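Long-range contact in transcriptional regulator AcuR (Rhodobacter sphaeroides 2.4.1, PDB 3BRU), which represses transcription of its own operon as a TetR-family DNA-binding regulator, probably by binding two operator sequences in the promoter: residues A[106-111]-A[161-166]. Numbering follows the deposited sequence.
Sequences ARLRLF and QLFREA
Leu-162 fits between the stem of Arg-107 and the base of Leu-108, one methyl on each. Its CD1 lies 3.9 Å from Arg-107 CD, while its CD2 comes within 4.1 Å of Leu-108 CB. A branched side chain suits this place because one residue can serve an arginine stem and a leucine at once. Replacing Leu-162 by an alanine would probably open a gap between the helices, taking both methyl contacts from Arg-107 CD and Leu-108 CB. Next to it, Leu-108 CG stands anti to its backbone N and starts the branch whose CD2 meets the ring edge of Phe-163, 3.9 Å from CE1. Both residues suit a buried apolar place; Phe-185 of helix 178-199 also packs on Leu-108, and Leu-181 on Phe-163, within the all-helical C-terminal domain of a TetR-family regulator. Here helices 104-120 and 143-167 run roughly antiparallel, their local axes at 143° and 11.0 Å apart, a spacing filled by large side chains. At the more exposed margin, Arg-107 is extended from CG to NE, long enough to carry its charge past Leu-162 to the opposite charge of Glu-165. NH1 lies 3.1 Å from Glu-165 OE1 in a salt bridge whose hydrogen bond is weak, bent to 126° at the hydrogen. The carboxylate approaches the guanidinium edge with the two planes 75° apart, while NH2 is held separately by the carbonyl oxygen of Leu-102.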
loop_
_atom_site.group_PDB
_atom_site.type_symbol
_atom_site.label_atom_id
_atom_site.label_comp_id
_atom_site.label_asym_id
_atom_site.label_seq_id
_atom_site.Cartn_x
_atom_site.Cartn_y
_atom_site.Cartn_z
ATOM N N ALA A 106 -6.845 -14.158 -19.587
ATOM C CA ALA A 106 -8.187 -13.595 -19.516
ATOM C C ALA A 106 -8.877 -13.759 -18.161
ATOM O O ALA A 106 -9.677 -12.896 -17.792
ATOM C CB ALA A 106 -9.085 -14.083 -20.670
ATOM N N ARG A 107 -8.584 -14.844 -17.432
ATOM C CA ARG A 107 -9.051 -15.008 -16.054
ATOM C C ARG A 107 -8.457 -13.965 -15.107
ATOM O O ARG A 107 -9.103 -13.565 -14.138
ATOM C CB ARG A 107 -8.694 -16.377 -15.489
ATOM C CG ARG A 107 -9.334 -17.526 -16.173
ATOM C CD ARG A 107 -8.625 -18.756 -15.763
ATOM N NE ARG A 107 -8.885 -19.787 -16.736
ATOM C CZ ARG A 107 -8.270 -20.968 -16.752
ATOM N NH1 ARG A 107 -7.361 -21.257 -15.830
ATOM N NH2 ARG A 107 -8.578 -21.865 -17.687
ATOM N N LEU A 108 -7.219 -13.565 -15.362
ATOM C CA LEU A 108 -6.587 -12.539 -14.542
ATOM C C LEU A 108 -7.227 -11.167 -14.807
ATOM O O LEU A 108 -7.445 -10.410 -13.895
ATOM C CB LEU A 108 -5.059 -12.523 -14.737
ATOM C CG LEU A 108 -4.334 -11.489 -13.844
ATOM C CD1 LEU A 108 -4.417 -11.845 -12.349
ATOM C CD2 LEU A 108 -2.865 -11.229 -14.281
ATOM N N ARG A 109 -7.513 -10.869 -16.065
ATOM C CA ARG A 109 -8.194 -9.627 -16.457
ATOM C C ARG A 109 -9.626 -9.583 -15.936
ATOM O O ARG A 109 -10.082 -8.526 -15.532
ATOM C CB ARG A 109 -8.178 -9.449 -17.972
ATOM C CG ARG A 109 -6.765 -9.170 -18.505
ATOM C CD ARG A 109 -6.742 -8.869 -20.028
ATOM N NE ARG A 109 -6.198 -9.990 -20.821
ATOM C CZ ARG A 109 -6.911 -10.836 -21.580
ATOM N NH1 ARG A 109 -6.292 -11.809 -22.254
ATOM N NH2 ARG A 109 -8.246 -10.731 -21.676
ATOM N N LEU A 110 -10.314 -10.734 -15.913
ATOM C CA LEU A 110 -11.644 -10.819 -15.296
ATOM C C LEU A 110 -11.627 -10.469 -13.798
ATOM O O LEU A 110 -12.437 -9.685 -13.351
ATOM C CB LEU A 110 -12.306 -12.181 -15.546
ATOM C CG LEU A 110 -13.687 -12.366 -14.896
ATOM C CD1 LEU A 110 -14.795 -11.434 -15.498
ATOM C CD2 LEU A 110 -14.108 -13.787 -15.011
ATOM N N PHE A 111 -10.687 -11.036 -13.045
ATOM C CA PHE A 111 -10.532 -10.728 -11.629
ATOM C C PHE A 111 -10.373 -9.235 -11.348
ATOM O O PHE A 111 -11.051 -8.686 -10.470
ATOM C CB PHE A 111 -9.376 -11.506 -10.987
ATOM C CG PHE A 111 -8.873 -10.852 -9.723
ATOM C CD1 PHE A 111 -9.595 -10.949 -8.545
ATOM C CD2 PHE A 111 -7.708 -10.086 -9.734
ATOM C CE1 PHE A 111 -9.163 -10.311 -7.401
ATOM C CE2 PHE A 111 -7.264 -9.448 -8.602
ATOM C CZ PHE A 111 -7.983 -9.553 -7.433
ATOM N N GLN A 161 0.129 -20.404 -10.068
ATOM C CA GLN A 161 -0.460 -21.570 -10.734
ATOM C C GLN A 161 -1.158 -21.123 -12.031
ATOM O O GLN A 161 -0.989 -21.748 -13.063
ATOM C CB GLN A 161 -1.405 -22.300 -9.802
ATOM C CG GLN A 161 -2.003 -23.574 -10.375
ATOM C CD GLN A 161 -3.317 -23.961 -9.672
ATOM O OE1 GLN A 161 -3.691 -23.379 -8.632
ATOM N NE2 GLN A 161 -4.030 -24.942 -10.241
ATOM N N LEU A 162 -1.878 -19.996 -11.974
ATOM C CA LEU A 162 -2.466 -19.370 -13.153
ATOM C C LEU A 162 -1.408 -19.090 -14.216
ATOM O O LEU A 162 -1.594 -19.454 -15.396
ATOM C CB LEU A 162 -3.174 -18.071 -12.771
ATOM C CG LEU A 162 -4.037 -17.409 -13.846
ATOM C CD1 LEU A 162 -4.887 -18.469 -14.532
ATOM C CD2 LEU A 162 -4.962 -16.346 -13.238
ATOM N N PHE A 163 -0.309 -18.450 -13.782
ATOM C CA PHE A 163 0.833 -18.169 -14.646
ATOM C C PHE A 163 1.504 -19.436 -15.212
ATOM O O PHE A 163 1.941 -19.407 -16.352
ATOM C CB PHE A 163 1.881 -17.242 -13.983
ATOM C CG PHE A 163 1.380 -15.845 -13.683
ATOM C CD1 PHE A 163 0.453 -15.211 -14.513
ATOM C CD2 PHE A 163 1.859 -15.138 -12.578
ATOM C CE1 PHE A 163 -0.015 -13.899 -14.212
ATOM C CE2 PHE A 163 1.414 -13.836 -12.295
ATOM C CZ PHE A 163 0.470 -13.216 -13.109
ATOM N N ARG A 164 1.619 -20.519 -14.437
ATOM C CA ARG A 164 2.129 -21.785 -14.992
ATOM C C ARG A 164 1.232 -22.326 -16.095
ATOM O O ARG A 164 1.722 -22.850 -17.081
ATOM C CB ARG A 164 2.328 -22.855 -13.925
ATOM C CG ARG A 164 3.631 -22.732 -13.210
ATOM C CD ARG A 164 3.953 -23.956 -12.338
ATOM N NE ARG A 164 2.972 -24.079 -11.258
ATOM C CZ ARG A 164 3.007 -23.404 -10.110
ATOM N NH1 ARG A 164 4.026 -22.562 -9.851
ATOM N NH2 ARG A 164 2.014 -23.583 -9.232
ATOM N N GLU A 165 -0.079 -22.196 -15.938
ATOM C CA GLU A 165 -1.002 -22.564 -17.008
ATOM C C GLU A 165 -0.920 -21.636 -18.220
ATOM O O GLU A 165 -1.089 -22.089 -19.354
ATOM C CB GLU A 165 -2.425 -22.620 -16.486
ATOM C CG GLU A 165 -2.588 -23.634 -15.388
ATOM C CD GLU A 165 -3.875 -23.445 -14.580
ATOM O OE1 GLU A 165 -4.726 -22.596 -14.977
ATOM O OE2 GLU A 165 -4.037 -24.155 -13.545
ATOM N N ALA A 166 -0.672 -20.340 -17.987
ATOM C CA ALA A 166 -0.404 -19.398 -19.080
ATOM C C ALA A 166 0.865 -19.775 -19.848
ATOM O O ALA A 166 0.894 -19.610 -21.062
ATOM C CB ALA A 166 -0.340 -17.965 -18.590
#